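Local coordinates for protein esterase LipW (Mycobacterium marinum, PDB 3QH4) that probably hydrolyses ester bonds, as an esterase of the alpha/beta hydrolase fold with strict substrate selectivity, at residues T211-G216 / I257-R261. Sequence-based numbering, arbitrary orientation.
Sequences TPAFDG and IDPFR
Pro259 sets its ring against the backbone of 214-216: CG meets Asp215 C at 3.7 Å, CB faces Gly216 N, and CD lies near both Phe214 O and Thr211 OG1. Beside it, the rings of Phe214 and Phe260 meet obliquely, CD2 of the former 3.7 Å from CE2 of the latter, with planes inclined at 32°. At the other end, the methyl CG2 of Thr211 touches CG2 of Ile257, whose chi1 of -50° sets CG1 beside the backbone N and leaves CG2 trans to that N.

Polar contacts converge on Phe214 O. It accepts from Thr211 OG1 at 2.8 Å, the donor tilted 16° from the carbonyl plane, and also from a water that donates to Ile257 O, thus bridging the two loops. Within 257-261, Asp258 OD1 receives Phe260 N (2.8 Å) from above the carboxylate plane, a capping bond within a type I turn. This bond helps to hold the carboxylate, whose OD2 is hydrogen-bonded to His288 ND1, consistent with the acid of a Ser166-His288-Asp258 catalytic triad.

The contact thus joins the loop between helices 203-207 and 216-227, where Asp215 N-caps the latter, its OD1 accepting from Ala218 N, to the loop linking strand 250-255 with helix 261-273.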
loop_
_atom_site.group_PDB
_atom_site.type_symbol
_atom_site.label_atom_id
_atom_site.label_comp_id
_atom_site.label_asym_id
_atom_site.label_seq_id
_atom_site.Cartn_x
_atom_site.Cartn_y
_atom_site.Cartn_z
ATOM N N THR A 211 8.478 -10.937 14.484
ATOM C CA THR A 211 7.909 -11.787 13.449
ATOM C C THR A 211 8.739 -11.737 12.153
ATOM O O THR A 211 9.458 -10.750 11.882
ATOM C CB THR A 211 6.457 -11.316 13.140
ATOM O OG1 THR A 211 6.406 -9.878 13.093
ATOM C CG2 THR A 211 5.514 -11.816 14.220
ATOM N N PRO A 212 8.610 -12.782 11.310
ATOM C CA PRO A 212 9.263 -12.722 10.005
ATOM C C PRO A 212 8.659 -11.636 9.095
ATOM O O PRO A 212 7.546 -11.172 9.347
ATOM C CB PRO A 212 8.989 -14.102 9.414
ATOM C CG PRO A 212 7.668 -14.531 10.033
ATOM C CD PRO A 212 7.633 -13.886 11.417
ATOM N N ALA A 213 9.428 -11.244 8.078
ATOM C CA ALA A 213 9.012 -10.335 6.978
ATOM C C ALA A 213 8.937 -8.865 7.379
ATOM O O ALA A 213 9.584 -8.018 6.757
ATOM C CB ALA A 213 7.716 -10.822 6.283
ATOM N N PHE A 214 8.172 -8.570 8.427
ATOM C CA PHE A 214 8.205 -7.253 9.052
ATOM C C PHE A 214 7.804 -7.426 10.498
ATOM O O PHE A 214 7.044 -8.339 10.849
ATOM C CB PHE A 214 7.266 -6.241 8.371
ATOM C CG PHE A 214 7.842 -4.834 8.343
ATOM C CD1 PHE A 214 8.786 -4.479 7.370
ATOM C CD2 PHE A 214 7.456 -3.895 9.297
ATOM C CE1 PHE A 214 9.341 -3.170 7.349
ATOM C CE2 PHE A 214 7.980 -2.590 9.296
ATOM C CZ PHE A 214 8.931 -2.228 8.342
ATOM N N ASP A 215 8.305 -6.536 11.350
ATOM C CA ASP A 215 8.074 -6.689 12.774
ATOM C C ASP A 215 8.043 -5.341 13.448
ATOM O O ASP A 215 8.203 -4.291 12.785
ATOM C CB ASP A 215 9.098 -7.682 13.407
ATOM C CG ASP A 215 10.541 -7.191 13.330
ATOM O OD1 ASP A 215 10.759 -5.981 13.555
ATOM O OD2 ASP A 215 11.483 -8.013 13.107
ATOM N N GLY A 216 7.782 -5.373 14.760
ATOM C CA GLY A 216 7.582 -4.167 15.549
ATOM C C GLY A 216 8.858 -3.342 15.702
ATOM O O GLY A 216 8.816 -2.092 15.809
ATOM N N ILE A 257 -0.975 -12.026 12.181
ATOM C CA ILE A 257 0.369 -12.152 12.801
ATOM C C ILE A 257 1.235 -11.039 12.238
ATOM O O ILE A 257 2.225 -11.266 11.537
ATOM C CB ILE A 257 0.987 -13.596 12.606
ATOM C CG1 ILE A 257 -0.010 -14.697 13.005
ATOM C CG2 ILE A 257 2.348 -13.790 13.373
ATOM C CD1 ILE A 257 -0.546 -14.562 14.439
ATOM N N ASP A 258 0.876 -9.819 12.623
ATOM C CA ASP A 258 1.395 -8.632 11.934
ATOM C C ASP A 258 1.432 -7.525 12.987
ATOM O O ASP A 258 0.404 -7.243 13.626
ATOM C CB ASP A 258 0.443 -8.286 10.777
ATOM C CG ASP A 258 0.933 -7.092 9.922
ATOM O OD1 ASP A 258 1.597 -6.178 10.448
ATOM O OD2 ASP A 258 0.606 -7.050 8.709
ATOM N N PRO A 259 2.598 -6.894 13.179
ATOM C CA PRO A 259 2.636 -5.800 14.151
ATOM C C PRO A 259 1.609 -4.691 13.894
ATOM O O PRO A 259 1.209 -4.035 14.854
ATOM C CB PRO A 259 4.088 -5.279 14.038
ATOM C CG PRO A 259 4.454 -5.573 12.555
ATOM C CD PRO A 259 3.852 -6.980 12.393
ATOM N N PHE A 260 1.173 -4.485 12.643
ATOM C CA PHE A 260 0.223 -3.408 12.336
ATOM C C PHE A 260 -1.230 -3.810 12.581
ATOM O O PHE A 260 -2.123 -3.006 12.407
ATOM C CB PHE A 260 0.421 -2.932 10.900
ATOM C CG PHE A 260 1.830 -2.488 10.640
ATOM C CD1 PHE A 260 2.353 -1.377 11.307
ATOM C CD2 PHE A 260 2.634 -3.202 9.779
ATOM C CE1 PHE A 260 3.724 -1.007 11.093
ATOM C CE2 PHE A 260 3.962 -2.836 9.569
ATOM C CZ PHE A 260 4.496 -1.747 10.216
ATOM N N ARG A 261 -1.452 -5.031 13.053
ATOM C CA ARG A 261 -2.832 -5.500 13.199
ATOM C C ARG A 261 -3.657 -4.599 14.116
ATOM O O ARG A 261 -4.792 -4.259 13.800
ATOM C CB ARG A 261 -2.838 -6.931 13.763
ATOM C CG ARG A 261 -4.264 -7.428 14.080
ATOM C CD ARG A 261 -4.166 -8.643 14.973
ATOM N NE ARG A 261 -3.785 -8.342 16.356
ATOM C CZ ARG A 261 -3.207 -9.236 17.146
ATOM N NH1 ARG A 261 -2.862 -10.429 16.661
ATOM N NH2 ARG A 261 -2.944 -8.948 18.415
HETATM O O HOH W 1 4.404 -9.875 10.283
#